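Phosphoethanolamine N-methyltransferase 1 (Haemonchus contortus, PDB 4KRG) catalyses the S-adenosylmethionine-dependent N-methylation of phosphoethanolamine, probably the opening step of a nematode route to phosphocholine. Local coordinates at residues D288-P293 with E399-L404; V312-L317 with C323-V328; T297-T302 with A393-P398; S284-D289 with L461-L466. One frame throughout, in Å; residues are numbered along the deposited sequence.

Interaction 1: D288-P293 with E399-L404; sequences DDEVVP and EAKVVL. With BOG (octyl beta-D-glucopyranoside), chain F.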
# COMPACT_ATOMS: atom_id res chain seq x y z
N ASP A 288 -11.14 26.23 -6.87
CA ASP A 288 -10.87 27.47 -6.15
C ASP A 288 -11.00 27.17 -4.67
O ASP A 288 -11.22 26.02 -4.29
CB ASP A 288 -11.86 28.56 -6.58
CG ASP A 288 -13.30 28.08 -6.61
OD1 ASP A 288 -13.70 27.33 -5.70
OD2 ASP A 288 -14.03 28.44 -7.55
N ASP A 289 -10.88 28.19 -3.82
CA ASP A 289 -10.96 27.97 -2.37
C ASP A 289 -12.39 27.79 -1.85
O ASP A 289 -12.60 27.64 -0.65
CB ASP A 289 -10.22 29.06 -1.59
CG ASP A 289 -10.83 30.43 -1.76
OD1 ASP A 289 -11.32 30.72 -2.88
OD2 ASP A 289 -10.82 31.21 -0.79
N GLU A 290 -13.37 27.80 -2.75
CA GLU A 290 -14.72 27.36 -2.41
C GLU A 290 -14.83 25.85 -2.59
O GLU A 290 -15.57 25.19 -1.86
CB GLU A 290 -15.76 28.10 -3.25
CG GLU A 290 -16.05 29.52 -2.80
CD GLU A 290 -16.82 29.58 -1.49
OE1 GLU A 290 -17.82 28.84 -1.35
OE2 GLU A 290 -16.43 30.36 -0.59
N VAL A 291 -14.10 25.30 -3.56
CA VAL A 291 -14.01 23.85 -3.71
C VAL A 291 -13.10 23.25 -2.65
O VAL A 291 -13.42 22.24 -2.03
CB VAL A 291 -13.50 23.45 -5.11
CG1 VAL A 291 -13.29 21.95 -5.19
CG2 VAL A 291 -14.47 23.91 -6.18
N VAL A 292 -11.95 23.89 -2.45
CA VAL A 292 -10.94 23.43 -1.49
C VAL A 292 -10.64 24.49 -0.44
O VAL A 292 -9.76 25.33 -0.64
CB VAL A 292 -9.64 23.04 -2.20
CG1 VAL A 292 -8.67 22.39 -1.22
CG2 VAL A 292 -9.92 22.08 -3.32
N PRO A 293 -11.36 24.48 0.68
CA PRO A 293 -11.07 25.46 1.73
C PRO A 293 -9.69 25.23 2.34
O PRO A 293 -9.17 24.11 2.28
CB PRO A 293 -12.16 25.20 2.77
CG PRO A 293 -13.26 24.51 2.01
CD PRO A 293 -12.55 23.66 1.00
N GLU A 399 -22.73 18.59 1.16
CA GLU A 399 -22.45 19.68 0.22
C GLU A 399 -21.00 19.75 -0.26
O GLU A 399 -20.58 20.77 -0.79
CB GLU A 399 -22.87 21.04 0.79
CG GLU A 399 -24.27 21.08 1.36
CD GLU A 399 -24.74 22.49 1.66
OE1 GLU A 399 -24.15 23.14 2.55
OE2 GLU A 399 -25.69 22.95 0.99
N ALA A 400 -20.25 18.67 -0.08
CA ALA A 400 -18.89 18.62 -0.60
C ALA A 400 -18.95 18.88 -2.10
O ALA A 400 -19.86 18.41 -2.78
CB ALA A 400 -18.28 17.27 -0.34
N LYS A 401 -17.99 19.66 -2.61
CA LYS A 401 -17.95 19.97 -4.03
C LYS A 401 -17.00 19.02 -4.74
O LYS A 401 -16.03 18.56 -4.15
CB LYS A 401 -17.48 21.41 -4.25
CG LYS A 401 -18.41 22.46 -3.66
CD LYS A 401 -17.82 23.86 -3.80
CE LYS A 401 -18.56 24.84 -2.92
NZ LYS A 401 -20.01 24.76 -3.15
N VAL A 402 -17.29 18.73 -6.00
CA VAL A 402 -16.43 17.85 -6.78
C VAL A 402 -16.03 18.53 -8.08
O VAL A 402 -16.72 19.44 -8.56
CB VAL A 402 -17.12 16.50 -7.09
CG1 VAL A 402 -17.66 15.87 -5.81
CG2 VAL A 402 -18.24 16.69 -8.10
N VAL A 403 -14.89 18.12 -8.62
CA VAL A 403 -14.41 18.58 -9.91
C VAL A 403 -13.90 17.36 -10.66
O VAL A 403 -13.02 16.65 -10.16
CB VAL A 403 -13.29 19.64 -9.77
CG1 VAL A 403 -12.81 20.10 -11.14
CG2 VAL A 403 -13.76 20.83 -8.96
N LEU A 404 -14.45 17.10 -11.83
CA LEU A 404 -14.06 15.93 -12.61
C LEU A 404 -13.49 16.34 -13.96
O LEU A 404 -14.07 17.18 -14.64
CB LEU A 404 -15.26 15.02 -12.85
CG LEU A 404 -16.10 14.68 -11.62
CD1 LEU A 404 -17.31 13.87 -12.03
CD2 LEU A 404 -15.27 13.91 -10.61
C1 BOG F . -4.59 29.54 -5.40
O1 BOG F . -3.98 29.43 -6.64
C2 BOG F . -3.69 30.35 -4.47
O2 BOG F . -2.50 29.61 -4.24
C3 BOG F . -4.34 30.66 -3.17
O3 BOG F . -3.47 31.55 -2.42
C4 BOG F . -5.68 31.30 -3.35
O4 BOG F . -6.34 31.43 -2.07
C5 BOG F . -6.58 30.49 -4.27
O5 BOG F . -5.93 30.18 -5.56
C6 BOG F . -7.80 31.27 -4.52
O6 BOG F . -8.91 30.52 -4.10
C1' BOG F . -4.10 28.12 -7.21
C2' BOG F . -3.24 28.01 -8.50
C3' BOG F . -3.55 26.72 -9.28
C4' BOG F . -3.57 25.50 -8.60
C5' BOG F . -4.52 24.34 -9.05
C6' BOG F . -3.78 23.00 -9.18
C7' BOG F . -4.71 21.80 -9.51
C8' BOG F . -4.18 20.51 -8.99
O HOH W 1 -15.99 21.65 -0.73

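Interaction 2: V312-L317 with C323-V328; sequences VNSHLL and CNVWNV. With BOG (octyl beta-D-glucopyranoside), chain F.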
# COMPACT_ATOMS: atom_id res chain seq x y z
N VAL A 312 -3.99 13.87 -11.23
CA VAL A 312 -4.10 15.13 -10.50
C VAL A 312 -2.78 15.38 -9.80
O VAL A 312 -2.21 14.47 -9.20
CB VAL A 312 -5.21 15.02 -9.42
CG1 VAL A 312 -5.22 16.26 -8.53
CG2 VAL A 312 -6.57 14.81 -10.06
N ASN A 313 -2.29 16.61 -9.89
CA ASN A 313 -1.05 16.99 -9.22
C ASN A 313 -1.35 17.31 -7.76
O ASN A 313 -1.54 18.47 -7.39
CB ASN A 313 -0.42 18.19 -9.92
CG ASN A 313 0.98 18.49 -9.43
OD1 ASN A 313 1.41 17.99 -8.38
ND2 ASN A 313 1.71 19.30 -10.19
N SER A 314 -1.41 16.26 -6.95
CA SER A 314 -1.83 16.38 -5.56
C SER A 314 -0.87 17.23 -4.73
O SER A 314 -1.28 17.88 -3.76
CB SER A 314 -2.01 14.99 -4.94
OG SER A 314 -3.16 14.35 -5.48
N HIS A 315 0.40 17.24 -5.11
CA HIS A 315 1.35 18.08 -4.42
C HIS A 315 1.07 19.55 -4.68
O HIS A 315 1.10 20.36 -3.77
CB HIS A 315 2.79 17.70 -4.76
CG HIS A 315 3.30 16.55 -3.95
ND1 HIS A 315 3.19 15.24 -4.35
CD2 HIS A 315 3.90 16.53 -2.73
CE1 HIS A 315 3.71 14.45 -3.42
NE2 HIS A 315 4.14 15.21 -2.43
N LEU A 316 0.76 19.88 -5.93
CA LEU A 316 0.41 21.26 -6.27
C LEU A 316 -0.92 21.64 -5.61
O LEU A 316 -1.09 22.78 -5.17
CB LEU A 316 0.34 21.44 -7.78
CG LEU A 316 -0.02 22.85 -8.23
CD1 LEU A 316 1.09 23.81 -7.84
CD2 LEU A 316 -0.25 22.88 -9.73
N LEU A 317 -1.84 20.69 -5.56
CA LEU A 317 -3.11 20.92 -4.89
C LEU A 317 -2.87 21.32 -3.44
O LEU A 317 -3.30 22.38 -3.01
CB LEU A 317 -3.97 19.67 -4.95
CG LEU A 317 -5.43 19.87 -4.54
CD1 LEU A 317 -6.10 20.85 -5.47
CD2 LEU A 317 -6.17 18.54 -4.57
N CYS A 323 -4.00 22.58 1.77
CA CYS A 323 -4.91 21.52 2.18
C CYS A 323 -4.19 20.19 2.27
O CYS A 323 -3.09 20.05 1.74
CB CYS A 323 -6.06 21.40 1.17
SG CYS A 323 -5.57 20.78 -0.46
N ASN A 324 -4.80 19.22 2.94
CA ASN A 324 -4.27 17.87 2.97
C ASN A 324 -4.93 17.06 1.86
O ASN A 324 -6.05 17.34 1.46
CB ASN A 324 -4.54 17.23 4.33
CG ASN A 324 -4.11 18.12 5.49
OD1 ASN A 324 -3.03 18.71 5.47
ND2 ASN A 324 -4.96 18.21 6.51
N VAL A 325 -4.23 16.05 1.35
CA VAL A 325 -4.75 15.30 0.22
C VAL A 325 -4.56 13.80 0.41
O VAL A 325 -3.49 13.36 0.83
CB VAL A 325 -4.08 15.72 -1.12
CG1 VAL A 325 -4.57 14.86 -2.27
CG2 VAL A 325 -4.32 17.19 -1.42
N TRP A 326 -5.62 13.03 0.14
CA TRP A 326 -5.52 11.59 -0.02
C TRP A 326 -5.80 11.24 -1.48
O TRP A 326 -6.90 11.49 -1.98
CB TRP A 326 -6.51 10.86 0.89
CG TRP A 326 -6.43 9.37 0.72
CD1 TRP A 326 -7.11 8.61 -0.17
CD2 TRP A 326 -5.60 8.48 1.48
NE1 TRP A 326 -6.77 7.28 -0.02
CE2 TRP A 326 -5.84 7.18 0.98
CE3 TRP A 326 -4.69 8.65 2.52
CZ2 TRP A 326 -5.20 6.05 1.51
CZ3 TRP A 326 -4.06 7.53 3.04
CH2 TRP A 326 -4.31 6.25 2.53
N ASN A 327 -4.81 10.67 -2.15
CA ASN A 327 -4.90 10.39 -3.57
C ASN A 327 -4.87 8.88 -3.77
O ASN A 327 -3.89 8.21 -3.43
CB ASN A 327 -3.73 11.06 -4.29
CG ASN A 327 -3.76 10.88 -5.82
OD1 ASN A 327 -4.44 10.01 -6.37
ND2 ASN A 327 -2.98 11.70 -6.49
N VAL A 328 -5.96 8.35 -4.32
CA VAL A 328 -6.11 6.93 -4.59
C VAL A 328 -5.54 6.60 -5.96
O VAL A 328 -5.86 7.28 -6.94
CB VAL A 328 -7.60 6.53 -4.60
CG1 VAL A 328 -7.76 5.03 -4.80
CG2 VAL A 328 -8.28 6.96 -3.31
C1 BOG F . -4.59 29.54 -5.40
O1 BOG F . -3.98 29.43 -6.64
C2 BOG F . -3.69 30.35 -4.47
O2 BOG F . -2.50 29.61 -4.24
C3 BOG F . -4.34 30.66 -3.17
O3 BOG F . -3.47 31.55 -2.42
C4 BOG F . -5.68 31.30 -3.35
O4 BOG F . -6.34 31.43 -2.07
C5 BOG F . -6.58 30.49 -4.27
O5 BOG F . -5.93 30.18 -5.56
C6 BOG F . -7.80 31.27 -4.52
O6 BOG F . -8.91 30.52 -4.10
C1' BOG F . -4.10 28.12 -7.21
C2' BOG F . -3.24 28.01 -8.50
C3' BOG F . -3.55 26.72 -9.28
C4' BOG F . -3.57 25.50 -8.60
C5' BOG F . -4.52 24.34 -9.05
C6' BOG F . -3.78 23.00 -9.18
C7' BOG F . -4.71 21.80 -9.51
C8' BOG F . -4.18 20.51 -8.99

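Interaction 3: T297-T302 with A393-P398; sequences TAYVFT and ASIMKP. With BOG (octyl beta-D-glucopyranoside), chain E.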
# COMPACT_ATOMS: atom_id res chain seq x y z
N THR A 297 -9.31 18.52 3.84
CA THR A 297 -8.74 17.30 3.27
C THR A 297 -9.49 16.94 1.99
O THR A 297 -10.69 16.70 2.01
CB THR A 297 -8.78 16.12 4.27
OG1 THR A 297 -8.04 16.47 5.45
CG2 THR A 297 -8.14 14.89 3.65
N ALA A 298 -8.77 16.92 0.88
CA ALA A 298 -9.35 16.59 -0.42
C ALA A 298 -9.22 15.09 -0.70
O ALA A 298 -8.21 14.48 -0.37
CB ALA A 298 -8.65 17.38 -1.51
N TYR A 299 -10.24 14.51 -1.31
CA TYR A 299 -10.16 13.13 -1.76
C TYR A 299 -9.84 13.16 -3.24
O TYR A 299 -10.57 13.76 -4.02
CB TYR A 299 -11.49 12.42 -1.50
CG TYR A 299 -11.55 10.96 -1.90
CD1 TYR A 299 -10.98 9.97 -1.10
CD2 TYR A 299 -12.20 10.57 -3.06
CE1 TYR A 299 -11.05 8.63 -1.47
CE2 TYR A 299 -12.28 9.25 -3.43
CZ TYR A 299 -11.70 8.28 -2.63
OH TYR A 299 -11.79 6.96 -3.00
N VAL A 300 -8.73 12.56 -3.63
CA VAL A 300 -8.30 12.56 -5.03
C VAL A 300 -8.27 11.14 -5.58
O VAL A 300 -7.75 10.22 -4.95
CB VAL A 300 -6.93 13.26 -5.20
CG1 VAL A 300 -6.36 13.02 -6.60
CG2 VAL A 300 -7.06 14.75 -4.93
N PHE A 301 -8.84 10.95 -6.77
CA PHE A 301 -8.95 9.62 -7.36
C PHE A 301 -8.38 9.66 -8.78
O PHE A 301 -8.89 10.38 -9.63
CB PHE A 301 -10.42 9.17 -7.36
CG PHE A 301 -10.67 7.83 -8.03
CD1 PHE A 301 -10.38 6.65 -7.37
CD2 PHE A 301 -11.23 7.77 -9.29
CE1 PHE A 301 -10.63 5.43 -7.98
CE2 PHE A 301 -11.48 6.56 -9.90
CZ PHE A 301 -11.17 5.39 -9.25
N THR A 302 -7.32 8.90 -9.04
CA THR A 302 -6.68 8.89 -10.36
C THR A 302 -6.35 7.47 -10.84
O THR A 302 -5.29 6.93 -10.52
CB THR A 302 -5.41 9.77 -10.39
OG1 THR A 302 -4.47 9.29 -9.42
CG2 THR A 302 -5.74 11.21 -10.08
N ALA A 393 -20.75 9.67 -1.74
CA ALA A 393 -21.35 10.54 -0.72
C ALA A 393 -21.18 10.02 0.70
O ALA A 393 -21.14 10.79 1.65
CB ALA A 393 -22.81 10.75 -1.02
N SER A 394 -21.08 8.70 0.86
CA SER A 394 -20.96 8.11 2.18
C SER A 394 -19.62 8.44 2.84
O SER A 394 -19.44 8.22 4.04
CB SER A 394 -21.18 6.60 2.14
OG SER A 394 -20.18 5.96 1.38
N ILE A 395 -18.67 8.96 2.05
CA ILE A 395 -17.40 9.45 2.61
C ILE A 395 -17.18 10.94 2.37
O ILE A 395 -16.07 11.44 2.57
CB ILE A 395 -16.17 8.65 2.10
CG1 ILE A 395 -15.96 8.87 0.60
CG2 ILE A 395 -16.30 7.18 2.41
CD1 ILE A 395 -14.67 8.25 0.08
N MSE A 396 -18.23 11.65 1.95
CA MSE A 396 -18.17 13.11 1.74
C MSE A 396 -18.96 13.87 2.78
O MSE A 396 -20.03 13.42 3.20
CB MSE A 396 -18.74 13.49 0.37
CG MSE A 396 -17.91 13.11 -0.81
SE MSE A 396 -16.19 14.04 -0.89
CE MSE A 396 -15.10 12.44 -0.86
N LYS A 397 -18.48 15.04 3.18
CA LYS A 397 -19.27 15.91 4.04
C LYS A 397 -20.51 16.37 3.28
O LYS A 397 -20.54 16.29 2.05
CB LYS A 397 -18.45 17.11 4.53
CG LYS A 397 -17.32 16.71 5.46
CD LYS A 397 -16.95 17.81 6.44
CE LYS A 397 -15.61 17.53 7.09
NZ LYS A 397 -15.05 18.74 7.75
N PRO A 398 -21.55 16.83 4.00
CA PRO A 398 -22.69 17.39 3.28
C PRO A 398 -22.24 18.55 2.40
O PRO A 398 -21.43 19.36 2.85
CB PRO A 398 -23.58 17.93 4.41
CG PRO A 398 -23.26 17.05 5.58
CD PRO A 398 -21.79 16.73 5.45
C1 BOG E . -11.82 13.85 7.75
O1 BOG E . -11.00 12.76 7.58
C2 BOG E . -12.62 13.72 9.04
O2 BOG E . -13.49 12.60 8.92
C3 BOG E . -13.43 14.95 9.27
O3 BOG E . -14.14 14.84 10.54
C4 BOG E . -12.57 16.18 9.27
O4 BOG E . -13.38 17.36 9.43
C5 BOG E . -11.78 16.28 7.98
O5 BOG E . -10.98 15.07 7.77
C6 BOG E . -10.87 17.43 8.01
O6 BOG E . -10.98 18.09 6.79
C1' BOG E . -10.81 12.43 6.20
C2' BOG E . -9.91 11.17 6.14
C3' BOG E . -8.59 11.38 6.86
C4' BOG E . -7.38 11.31 6.15
C5' BOG E . -6.19 12.19 6.62
C6' BOG E . -4.89 11.90 5.87
C7' BOG E . -4.67 12.79 4.62
C8' BOG E . -3.58 13.78 4.82

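Interaction 4: S284-D289 with L461-L466; sequences SNAIDD and LIKASL. With BOG (octyl beta-D-glucopyranoside), chain F.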
# COMPACT_ATOMS: atom_id res chain seq x y z
N SER A 284 -6.98 24.34 -13.02
CA SER A 284 -6.82 25.69 -12.49
C SER A 284 -8.07 26.55 -12.68
O SER A 284 -8.32 27.47 -11.90
CB SER A 284 -5.61 26.38 -13.12
OG SER A 284 -5.89 26.78 -14.45
N ASN A 285 -8.86 26.25 -13.70
CA ASN A 285 -10.06 27.03 -13.95
C ASN A 285 -11.34 26.43 -13.38
O ASN A 285 -12.44 26.88 -13.73
CB ASN A 285 -10.23 27.31 -15.45
CG ASN A 285 -10.82 28.68 -15.72
OD1 ASN A 285 -10.37 29.69 -15.17
ND2 ASN A 285 -11.86 28.73 -16.55
N ALA A 286 -11.22 25.43 -12.51
CA ALA A 286 -12.39 24.80 -11.89
C ALA A 286 -12.24 24.59 -10.39
O ALA A 286 -13.22 24.41 -9.68
CB ALA A 286 -12.71 23.48 -12.56
N ILE A 287 -11.00 24.60 -9.91
CA ILE A 287 -10.77 24.46 -8.48
C ILE A 287 -10.38 25.81 -7.88
O ILE A 287 -9.44 26.46 -8.33
CB ILE A 287 -9.67 23.43 -8.17
CG1 ILE A 287 -10.02 22.07 -8.78
CG2 ILE A 287 -9.48 23.30 -6.66
CD1 ILE A 287 -8.87 21.08 -8.73
N ASP A 288 -11.14 26.23 -6.87
CA ASP A 288 -10.87 27.47 -6.15
C ASP A 288 -11.00 27.17 -4.67
O ASP A 288 -11.22 26.02 -4.29
CB ASP A 288 -11.86 28.56 -6.58
CG ASP A 288 -13.30 28.08 -6.61
OD1 ASP A 288 -13.70 27.33 -5.70
OD2 ASP A 288 -14.03 28.44 -7.55
N ASP A 289 -10.88 28.19 -3.82
CA ASP A 289 -10.96 27.97 -2.37
C ASP A 289 -12.39 27.79 -1.85
O ASP A 289 -12.60 27.64 -0.65
CB ASP A 289 -10.22 29.06 -1.59
CG ASP A 289 -10.83 30.43 -1.76
OD1 ASP A 289 -11.32 30.72 -2.88
OD2 ASP A 289 -10.82 31.21 -0.79
N LEU A 461 -14.68 19.16 -18.42
CA LEU A 461 -14.37 19.56 -17.06
C LEU A 461 -15.71 19.78 -16.39
O LEU A 461 -16.51 20.60 -16.83
CB LEU A 461 -13.55 20.84 -17.05
CG LEU A 461 -13.01 21.33 -15.71
CD1 LEU A 461 -12.12 20.28 -15.07
CD2 LEU A 461 -12.24 22.63 -15.92
N ILE A 462 -15.96 19.02 -15.32
CA ILE A 462 -17.26 19.04 -14.67
C ILE A 462 -17.14 19.45 -13.20
O ILE A 462 -16.23 19.01 -12.50
CB ILE A 462 -17.95 17.67 -14.79
CG1 ILE A 462 -17.99 17.23 -16.26
CG2 ILE A 462 -19.34 17.71 -14.18
CD1 ILE A 462 -18.21 15.77 -16.46
N LYS A 463 -18.05 20.31 -12.75
CA LYS A 463 -18.13 20.70 -11.35
C LYS A 463 -19.55 20.42 -10.86
O LYS A 463 -20.51 20.68 -11.59
CB LYS A 463 -17.81 22.19 -11.18
CG LYS A 463 -16.41 22.60 -11.62
CD LYS A 463 -16.26 24.11 -11.71
CE LYS A 463 -16.63 24.81 -10.41
NZ LYS A 463 -15.82 24.34 -9.25
N ALA A 464 -19.67 19.90 -9.65
CA ALA A 464 -20.97 19.66 -9.03
C ALA A 464 -20.82 19.55 -7.52
O ALA A 464 -19.74 19.79 -6.98
CB ALA A 464 -21.63 18.41 -9.60
N SER A 465 -21.90 19.19 -6.84
CA SER A 465 -21.82 18.93 -5.42
C SER A 465 -22.86 17.89 -5.07
O SER A 465 -23.66 17.50 -5.92
CB SER A 465 -22.07 20.21 -4.61
OG SER A 465 -23.42 20.61 -4.71
N LEU A 466 -22.83 17.43 -3.83
CA LEU A 466 -23.78 16.43 -3.36
C LEU A 466 -24.86 17.07 -2.49
O LEU A 466 -25.97 16.55 -2.35
CB LEU A 466 -23.05 15.34 -2.58
CG LEU A 466 -22.10 14.49 -3.43
CD1 LEU A 466 -21.11 13.77 -2.54
CD2 LEU A 466 -22.89 13.50 -4.26
OXT LEU A 466 -24.64 18.14 -1.92
C1 BOG F . -4.59 29.54 -5.40
O1 BOG F . -3.98 29.43 -6.64
C2 BOG F . -3.69 30.35 -4.47
O2 BOG F . -2.50 29.61 -4.24
C3 BOG F . -4.34 30.66 -3.17
O3 BOG F . -3.47 31.55 -2.42
C4 BOG F . -5.68 31.30 -3.35
O4 BOG F . -6.34 31.43 -2.07
C5 BOG F . -6.58 30.49 -4.27
O5 BOG F . -5.93 30.18 -5.56
C6 BOG F . -7.80 31.27 -4.52
O6 BOG F . -8.91 30.52 -4.10
C1' BOG F . -4.10 28.12 -7.21
C2' BOG F . -3.24 28.01 -8.50
C3' BOG F . -3.55 26.72 -9.28
C4' BOG F . -3.57 25.50 -8.60
C5' BOG F . -4.52 24.34 -9.05
C6' BOG F . -3.78 23.00 -9.18
C7' BOG F . -4.71 21.80 -9.51
C8' BOG F . -4.18 20.51 -8.99

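Interaction 1: D288-P293 with E399-L404
An Asx motif in the loop between helix 280-283 and strand 297-302 sets the backbone of Val291 beside strand 400-408, where its methyls reach Lys401 and Val403. Its anchor is Asp288: OD1 accepts from Val291 N at 3.0 Å with an N-H...O angle of 147°, nearly in line with the C-O bond, and weakly from Glu290 N. Carboxylate and turn are thereby fixed to each other. Lys401 reaches back along the loop with its aliphatic part. Its CD lies 3.8 Å from Val291 CA, and its CE 3.2 Å from Glu290 O, so methylenes, rather than the ammonium, lie against that carbonyl. The bend at the last torsion (chi4 -52°) turns NZ away from this line; Glu290 OE1 stays 5.0 Å from Lys401 NZ, too far for a salt bridge, though some electrostatic attraction is possible. Deeper in, the valines cross at about a right angle, Val291 CG1 meeting Val403 CG2 at 4.0 Å. A water ties the main chains together: it donates to Val291 O at 2.9 Å and accepts weakly from Lys401 N. On the outer side of the turn the hydroxyl O6 of the octyl glucoside donates to Asp289 OD1 at 2.7 Å and accepts weakly from Asp289 N. Strand 400-408 lies between strand 372-378, parallel to it, and the antiparallel strand 458-465. That order is consistent with the fifth strand of a class I methyltransferase Rossmann-like sheet, here covered by the loop leading into the first strand.

Interaction 2: V312-L317 with C323-V328
Val325 fits against Ser314 and Leu317 of helix 314-321 with both its methyl groups. CG1, anti to the backbone N (chi1 176°), lies 3.5 Å from Ser314 OG, while CG2 meets Leu317 CD2 at 3.9 Å, the two side chains crossing at about a right angle, and also lies by the carbonyl oxygen of Ser314. Beside it, Ser314 OG comes within 3.5 Å of Asn327 CB, so the hydroxyl lies beside both Val325 and Asn327. At the other end Cys323 SG makes an apolar contact with the side chain of Leu317, 4.2 Å from its CG, and also lies 3.8 Å from Leu317 O. These residues form the seam between the helix and the second strand of a beta-alpha-beta unit made of strand 297-302, helix 314-321 and strand 324-329, as expected in a Rossmann-like methyltransferase fold. Val300 of the first strand packs on both Ser314 and Asn327, so the seam is continued onto the neighbouring strand. Further out, Asn313 sets the start of the helix as its N-cap: OD1 accepts from Leu316 N at 3.2 Å, with an N-H...O angle of 161°. The donor stands well above the carbonyl plane, 70° out of it. Asn313 ND2 is in turn bonded to Asp280 OD2. Along the helix side turned from the strand, the octyl tail of the glucoside runs past Leu316, with its C6' 3.6 Å from Leu316 CD2, and ends near Leu317 CD1.

Interaction 3: T297-T302 with A393-P398
Tyr299 leaves strand 297-302 pointing at Ile395 and Met396, and each part of its side chain finds a different neighbour. CB is the first to touch: it lies 3.7 Å from CE of Met396, a selenomethionine introduced for the crystal study. The same methyl is 4.0 Å from Tyr299 CG and approaches the ring obliquely. Bends at the second and third torsions of Met396 (chi2 -65°) bring CE round to that place, although its CB does not aim at the strand. Farther along, Tyr299 CE1 and CZ are both 4.0 Å from Ile395 CD1. This methyl stands over one face of the ring, 4.1 Å from its centroid and 16° off the normal, which meets the geometry of a CH-pi contact. Finally the hydroxyl OH passes beyond both residues and is hydrogen-bonded to Ser361 OG on helix 358-367. Phe372 meets the same ring with its plane turned by about 60°. At the margin Lys397 NZ donates to O4 of the second octyl glucoside at 2.7 Å and forms a salt bridge with Asp373. The arrangement is consistent with the hydrophobic layer beside the first, central strand of a Rossmann-like methyltransferase sheet, here filled by the segment that leads into strand 400-408.

Interaction 4: S284-D289 with L461-L466
Two bends near the end of Lys463, at chi3 (55°) and chi4 (58°), turn NZ onto the carbonyl oxygen of Ala286. The bond from Lys463 NZ to Ala286 O is 2.6 Å long; it lies in the carbonyl plane with a C=O...N angle of 153°, a well-directed hydrogen bond. Ahead of the bends the methylenes lie along the alanine: Lys463 CD is 3.7 Å from Ala286 CB, and Lys463 CG 3.9 Å from the same methyl. Leu461, whose CG is anti to the backbone N, extends a methyl from the adjacent inward-facing position on the strand. Its CD2 comes to 3.5 Å from Ala286 CB, closer than a usual carbon contact, and Leu461 CG follows at 3.8 Å from that CB. The small methyl of Ala286 is thus enclosed by a leucine and the aliphatic part of a lysine, and Val403 of strand 400-408 packs on it as well. The loop 284-289 therefore lies across the pair of antiparallel strands 400-408 and 458-465, near the C-terminal end of the chain. Asp288 OD2 remains 4.8 Å from Lys463 NZ; the carboxylate is not in contact, but its charge would probably favour the ammonium's place there. In chemical terms the lysine works twice, its carbons shielding Ala286 while its positive end is spent on a main-chain carbonyl, so this irregular loop, without strand pairing of its own, is tied to the sheet by one polar bond at the margin of an apolar contact.

In the fold
Interactions 1 and 4 dock one loop, sharing Asp288 and Asp289, on the paired strands 400-408 and 458-465; Val291 CG2 lies 3.4 Å from Lys463 NZ, so the two join directly. Both bring lysine carbons onto the loop, but of these two, interaction 4, buried apart from its partly exposed lysine, has a direct hydrogen bond, whereas interaction 1, partly exposed, is bridged by water. Interactions 2 and 3 are buried, 3 wholly apolar, 2 with a serine and an asparagine; their adjacent strands are linked where Val328 N reaches Val300 O at 2.7 Å. Val292 packs on Cys323, connecting 1 and 2, and Leu466 on Met396, connecting 4 and 3. Octyl glucosides touch segments of all four, mostly at residues outside the contacts themselves.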